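PDB 4NAR: putative uronate isomerase from Thermotoga maritima, which may interconvert the enantiomers of lactate, although its true substrate and activity remain uncertain. Local coordinates for residues G116-S119 / E120-G124; P189-I192 / G193-D196; V195-P198 / A199-I202. All coordinates share one frame; numbering follows the deposited sequence.

Contact 1 (G116-S119 / E120-G124); sequences GFVS and EMTEG
Phe117 swings its ring trans to its own backbone N (chi1 169°), while Met121, one turn later on helix 115-121, sets CG beside its backbone N (chi1 -64°), and the two side chains meet at an oblique angle. Met121, present as selenomethionine, brings CG over one face of the ring, 3.9 Å from the centroid, in a CH-pi contact. Further bends at chi2 and chi3 fold the chain back, placing CE 3.7 Å from Phe117 CE1. SE approaches the ring more slantwise, a Met-aromatic contact. A long, unbranched selenoether chain, like methionine's thioether, suits this place because it can mould itself to a flat ring. Ile202 of helix 198-213 touches both side chains, and Arg205 of that helix touches Phe117.

The same turn ends the helix. Glu120 N and Met121 N make regular bonds to Gly116 O and Phe117 O, but Thr122 leaves helical geometry. Its hydroxyl OG1 reaches back to Val118 O at 2.8 Å from above the carbonyl plane. Thr122 N adds only a weak bond to Val118 O, at 3.0 Å. One residue on, Glu123 adopts a left-handed backbone conformation, and Gly124 N closes the end with a short bond of 2.6 Å to Ser119 O. Gly124 also has positive phi, a conformation glycine adopts easily.

The chemistry thus divides: apolar and polarisable atoms pack one flank against a neighbouring helix, while at the helix end the Thr122 hydroxyl reinforces the weakly bonded Val118 O and Gly124 N takes up Ser119 O.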
loop_
_atom_site.group_PDB
_atom_site.type_symbol
_atom_site.label_atom_id
_atom_site.label_comp_id
_atom_site.label_asym_id
_atom_site.label_seq_id
_atom_site.Cartn_x
_atom_site.Cartn_y
_atom_site.Cartn_z
ATOM N N GLY A 116 20.997 8.748 -13.965
ATOM C CA GLY A 116 20.410 10.010 -14.388
ATOM C C GLY A 116 18.938 10.121 -14.028
ATOM O O GLY A 116 18.500 11.089 -13.391
ATOM N N PHE A 117 18.171 9.114 -14.431
ATOM C CA PHE A 117 16.749 9.048 -14.132
ATOM C C PHE A 117 16.493 8.994 -12.619
ATOM O O PHE A 117 15.617 9.702 -12.106
ATOM C CB PHE A 117 16.144 7.838 -14.849
ATOM C CG PHE A 117 14.741 7.517 -14.419
ATOM C CD1 PHE A 117 13.667 8.310 -14.836
ATOM C CD2 PHE A 117 14.489 6.421 -13.589
ATOM C CE1 PHE A 117 12.354 8.014 -14.427
ATOM C CE2 PHE A 117 13.182 6.118 -13.180
ATOM C CZ PHE A 117 12.113 6.918 -13.598
ATOM N N VAL A 118 17.266 8.168 -11.910
ATOM C CA VAL A 118 17.147 8.054 -10.454
ATOM C C VAL A 118 17.377 9.410 -9.781
ATOM O O VAL A 118 16.589 9.852 -8.928
ATOM C CB VAL A 118 18.123 6.997 -9.889
ATOM C CG1 VAL A 118 18.319 7.170 -8.378
ATOM C CG2 VAL A 118 17.625 5.589 -10.219
ATOM N N SER A 119 18.451 10.072 -10.198
ATOM C CA SER A 119 18.773 11.418 -9.736
ATOM C C SER A 119 17.611 12.392 -9.990
ATOM O O SER A 119 17.240 13.160 -9.118
ATOM C CB SER A 119 20.055 11.906 -10.420
ATOM O OG SER A 119 20.381 13.226 -10.018
ATOM N N GLU A 120 17.029 12.337 -11.179
ATOM C CA GLU A 120 15.938 13.238 -11.545
ATOM C C GLU A 120 14.654 13.020 -10.733
ATOM O O GLU A 120 13.931 13.973 -10.450
ATOM C CB GLU A 120 15.635 13.113 -13.040
ATOM C CG GLU A 120 15.413 14.447 -13.729
ATOM C CD GLU A 120 14.028 14.563 -14.336
ATOM O OE1 GLU A 120 13.798 13.943 -15.403
ATOM O OE2 GLU A 120 13.172 15.268 -13.744
HETATM N N MSE A 121 14.360 11.771 -10.380
HETATM C CA MSE A 121 13.211 11.479 -9.521
HETATM C C MSE A 121 13.467 11.892 -8.062
HETATM O O MSE A 121 12.524 12.161 -7.304
HETATM C CB MSE A 121 12.878 9.980 -9.555
HETATM C CG MSE A 121 12.438 9.441 -10.904
HETATM SE SE MSE A 121 10.860 10.336 -11.586
HETATM C CE MSE A 121 11.718 11.336 -13.055
ATOM N N THR A 122 14.740 11.914 -7.661
ATOM C CA THR A 122 15.072 12.175 -6.256
ATOM C C THR A 122 15.824 13.486 -6.005
ATOM O O THR A 122 16.531 13.607 -4.992
ATOM C CB THR A 122 15.865 11.004 -5.600
ATOM O OG1 THR A 122 17.090 10.775 -6.314
ATOM C CG2 THR A 122 15.037 9.728 -5.583
ATOM N N GLU A 123 15.666 14.457 -6.910
ATOM C CA GLU A 123 16.364 15.741 -6.788
ATOM C C GLU A 123 17.882 15.559 -6.601
ATOM O O GLU A 123 18.522 16.316 -5.862
ATOM C CB GLU A 123 15.798 16.544 -5.610
ATOM C CG GLU A 123 14.288 16.755 -5.658
ATOM C CD GLU A 123 13.711 17.318 -4.350
ATOM O OE1 GLU A 123 14.495 17.629 -3.417
ATOM O OE2 GLU A 123 12.466 17.448 -4.256
ATOM N N GLY A 124 18.445 14.536 -7.242
ATOM C CA GLY A 124 19.859 14.235 -7.107
ATOM C C GLY A 124 20.260 13.623 -5.772
ATOM O O GLY A 124 21.452 13.377 -5.540
#

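Contact 2 (P189-I192 / G193-D196)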
loop_
_atom_site.group_PDB
_atom_site.type_symbol
_atom_site.label_atom_id
_atom_site.label_comp_id
_atom_site.label_asym_id
_atom_site.label_seq_id
_atom_site.Cartn_x
_atom_site.Cartn_y
_atom_site.Cartn_z
ATOM N N PRO A 189 0.788 15.834 0.831
ATOM C CA PRO A 189 -0.233 16.828 0.441
ATOM C C PRO A 189 -0.338 17.030 -1.075
ATOM O O PRO A 189 -1.457 17.087 -1.580
ATOM C CB PRO A 189 0.232 18.122 1.129
ATOM C CG PRO A 189 1.012 17.629 2.340
ATOM C CD PRO A 189 1.706 16.364 1.866
ATOM N N LYS A 190 0.787 17.097 -1.791
ATOM C CA LYS A 190 0.737 17.234 -3.250
ATOM C C LYS A 190 0.470 15.898 -3.954
ATOM O O LYS A 190 -0.236 15.842 -4.971
ATOM C CB LYS A 190 2.038 17.831 -3.780
ATOM C CG LYS A 190 2.407 19.156 -3.150
ATOM C CD LYS A 190 2.484 20.272 -4.177
ATOM C CE LYS A 190 3.260 21.476 -3.621
ATOM N NZ LYS A 190 2.749 22.776 -4.173
ATOM N N LEU A 191 1.040 14.825 -3.411
ATOM C CA LEU A 191 1.100 13.544 -4.119
ATOM C C LEU A 191 -0.178 12.688 -4.035
ATOM O O LEU A 191 -0.689 12.213 -5.067
ATOM C CB LEU A 191 2.328 12.735 -3.660
ATOM C CG LEU A 191 2.690 11.483 -4.476
ATOM C CD1 LEU A 191 4.201 11.403 -4.730
ATOM C CD2 LEU A 191 2.189 10.212 -3.783
ATOM N N ILE A 192 -0.691 12.481 -2.822
ATOM C CA ILE A 192 -1.799 11.539 -2.635
ATOM C C ILE A 192 -2.989 11.822 -3.576
ATOM O O ILE A 192 -3.351 12.986 -3.811
ATOM C CB ILE A 192 -2.255 11.474 -1.154
ATOM C CG1 ILE A 192 -3.099 10.219 -0.904
ATOM C CG2 ILE A 192 -2.987 12.760 -0.729
ATOM C CD1 ILE A 192 -3.212 9.840 0.582
ATOM N N GLY A 193 -3.556 10.760 -4.155
ATOM C CA GLY A 193 -4.659 10.913 -5.095
ATOM C C GLY A 193 -4.336 11.559 -6.448
ATOM O O GLY A 193 -5.231 12.101 -7.102
ATOM N N THR A 194 -3.076 11.497 -6.880
ATOM C CA THR A 194 -2.699 11.873 -8.245
ATOM C C THR A 194 -2.369 10.614 -9.047
ATOM O O THR A 194 -1.698 9.715 -8.540
ATOM C CB THR A 194 -1.448 12.782 -8.263
ATOM O OG1 THR A 194 -0.335 12.076 -7.682
ATOM C CG2 THR A 194 -1.698 14.079 -7.495
ATOM N N VAL A 195 -2.828 10.551 -10.296
ATOM C CA VAL A 195 -2.564 9.397 -11.150
ATOM C C VAL A 195 -1.068 9.239 -11.446
ATOM O O VAL A 195 -0.530 8.130 -11.392
ATOM C CB VAL A 195 -3.364 9.478 -12.482
ATOM C CG1 VAL A 195 -2.986 8.310 -13.421
ATOM C CG2 VAL A 195 -4.876 9.484 -12.195
ATOM N N ASP A 196 -0.407 10.356 -11.742
ATOM C CA ASP A 196 0.995 10.354 -12.167
ATOM C C ASP A 196 1.837 11.156 -11.158
ATOM O O ASP A 196 1.341 12.124 -10.570
ATOM C CB ASP A 196 1.104 10.963 -13.573
ATOM C CG ASP A 196 2.514 10.841 -14.167
ATOM O OD1 ASP A 196 2.794 11.536 -15.180
ATOM O OD2 ASP A 196 3.335 10.048 -13.639
#
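Leu191 O and Thr194 form the tight part of this turn. The Thr194 hydroxyl donates to Leu191 O over 2.6 Å, in line with a lone pair of that oxygen and lying in the plane of its carbonyl, and Thr194 N adds a weak bond of 3.1 Å to the same atom. One carbonyl at the end of helix 188-191 is therefore gripped twice by a single residue. Threonine can do this because chi1 61° tucks OG1 over its own backbone; its methyl then packs beside the chain, with CG2 3.4 Å from Lys190 O. While donating to Leu191 O, OG1 also accepts from Asn197 ND2. The four residues from Leu191 to Thr194 make a type II beta turn. Gly193 takes its third position with positive phi, where a CB would run into Ile192 O.

The other side is loose: Lys190 sends its exposed side chain away from the turn.

Leu191 is buried against Ala183 and Met186 of helix 173-186, and Ile192 O accepts a hydrogen bond from Arg294 NH2. Gly193 hydrogen-bonds through its backbone to Gly158 of the short strand 158-159, and the turn leads into the loop before helix 198-213.

Contact 3 (V195-P198 / A199-I202); sequences VDNP and ARKI
Lys201 reaches back along the first turn of helix 198-213 to Asp196, the two side chains meeting nearly at right angles. Its CB lies 3.3 Å from Pro198 O. CG comes next, 3.6 Å from Asn197 O, and CD continues past the same carbonyl at 4.1 Å. The chain is extended until a bend at chi4 turns the ammonium to the carboxylate, where NZ stands 3.2 Å from both Asp196 OD1 and Asp196 OD2. These are weak hydrogen bonds within a salt bridge, and the carboxylate has a further weak bond, from Asn197 N to Asp196 OD2.

Next to Asp196 in the chain, Asn197 is the N-cap. With chi1 at 54° its amide turns toward the helix, and OD1 accepts from Arg200 N over 3.0 Å, the donor tilted from the amide plane. Asparagine suits the place, its side chain being short enough to fold back onto that N-H. Pro198 fits the first helical turn, where no amide hydrogen is required of it. Arg200 sends its guanidinium away to Gly161 O and the Tyr249 ring.

The chemistry implies a helix start secured by a buried amide cap and, on its exposed flank, by an ion pair with weak hydrogen bonds, whose negative member would also suit the positive end of the helix dipole.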
loop_
_atom_site.group_PDB
_atom_site.type_symbol
_atom_site.label_atom_id
_atom_site.label_comp_id
_atom_site.label_asym_id
_atom_site.label_seq_id
_atom_site.Cartn_x
_atom_site.Cartn_y
_atom_site.Cartn_z
ATOM N N VAL A 195 -2.828 10.551 -10.296
ATOM C CA VAL A 195 -2.564 9.397 -11.150
ATOM C C VAL A 195 -1.068 9.239 -11.446
ATOM O O VAL A 195 -0.530 8.130 -11.392
ATOM C CB VAL A 195 -3.364 9.478 -12.482
ATOM C CG1 VAL A 195 -2.986 8.310 -13.421
ATOM C CG2 VAL A 195 -4.876 9.484 -12.195
ATOM N N ASP A 196 -0.407 10.356 -11.742
ATOM C CA ASP A 196 0.995 10.354 -12.167
ATOM C C ASP A 196 1.837 11.156 -11.158
ATOM O O ASP A 196 1.341 12.124 -10.570
ATOM C CB ASP A 196 1.104 10.963 -13.573
ATOM C CG ASP A 196 2.514 10.841 -14.167
ATOM O OD1 ASP A 196 2.794 11.536 -15.180
ATOM O OD2 ASP A 196 3.335 10.048 -13.639
ATOM N N ASN A 197 3.093 10.748 -10.969
ATOM C CA ASN A 197 3.967 11.284 -9.922
ATOM C C ASN A 197 5.303 10.529 -9.951
ATOM O O ASN A 197 5.434 9.533 -10.686
ATOM C CB ASN A 197 3.296 11.132 -8.554
ATOM C CG ASN A 197 2.862 9.710 -8.284
ATOM O OD1 ASN A 197 3.697 8.807 -8.103
ATOM N ND2 ASN A 197 1.542 9.492 -8.264
ATOM N N PRO A 198 6.304 10.985 -9.167
ATOM C CA PRO A 198 7.626 10.343 -9.317
ATOM C C PRO A 198 7.671 8.831 -9.046
ATOM O O PRO A 198 8.327 8.108 -9.809
ATOM C CB PRO A 198 8.497 11.070 -8.280
ATOM C CG PRO A 198 7.835 12.407 -8.103
ATOM C CD PRO A 198 6.360 12.152 -8.260
ATOM N N ALA A 199 7.028 8.375 -7.970
ATOM C CA ALA A 199 7.041 6.948 -7.603
ATOM C C ALA A 199 6.395 6.095 -8.694
ATOM O O ALA A 199 6.870 5.002 -9.020
ATOM C CB ALA A 199 6.320 6.720 -6.277
ATOM N N ARG A 200 5.302 6.606 -9.245
ATOM C CA ARG A 200 4.597 5.945 -10.326
ATOM C C ARG A 200 5.521 5.876 -11.589
ATOM O O ARG A 200 5.587 4.848 -12.280
ATOM C CB ARG A 200 3.283 6.706 -10.555
ATOM C CG ARG A 200 2.040 5.876 -10.821
ATOM C CD ARG A 200 1.533 5.050 -9.619
ATOM N NE ARG A 200 1.280 3.689 -10.084
ATOM C CZ ARG A 200 0.526 2.761 -9.496
ATOM N NH1 ARG A 200 -0.130 2.982 -8.359
ATOM N NH2 ARG A 200 0.441 1.571 -10.081
ATOM N N LYS A 201 6.281 6.938 -11.861
ATOM C CA LYS A 201 7.288 6.894 -12.940
ATOM C C LYS A 201 8.368 5.830 -12.725
ATOM O O LYS A 201 8.720 5.093 -13.658
ATOM C CB LYS A 201 7.970 8.250 -13.118
ATOM C CG LYS A 201 7.114 9.296 -13.826
ATOM C CD LYS A 201 7.816 10.663 -13.812
ATOM C CE LYS A 201 7.115 11.655 -14.733
ATOM N NZ LYS A 201 5.765 11.974 -14.201
ATOM N N ILE A 202 8.907 5.775 -11.505
ATOM C CA ILE A 202 9.923 4.785 -11.137
ATOM C C ILE A 202 9.370 3.357 -11.266
ATOM O O ILE A 202 10.015 2.459 -11.832
ATOM C CB ILE A 202 10.401 4.998 -9.678
ATOM C CG1 ILE A 202 11.203 6.297 -9.564
ATOM C CG2 ILE A 202 11.252 3.829 -9.206
ATOM C CD1 ILE A 202 11.556 6.662 -8.128
#

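Overall arrangement
Contacts 2 and 3 form one connection: the turn ending helix 188-191 runs, through the shared Val195 and Asp196, into the start of helix 198-213. Their buried members are Leu191 and Ile192, then Asn197, Ala199, Arg200 and Ile202. Contact 1, the end of helix 115-121, lies farther out, its residues mostly exposed or partly so, and its centre is about 23 Å from that of the chain against 14 Å for the others. It still touches contact 3, Met121 CG lying 3.6 Å from Ile202 CG1. Helix 173-186 backs all three, meeting Thr122, Leu191 and Ile202. Threonine hydroxyls serve helix ends in contacts 1 and 2; contact 3 caps a helix start and adds a salt bridge, while only in contact 1 does an aromatic ring pack between the two segments.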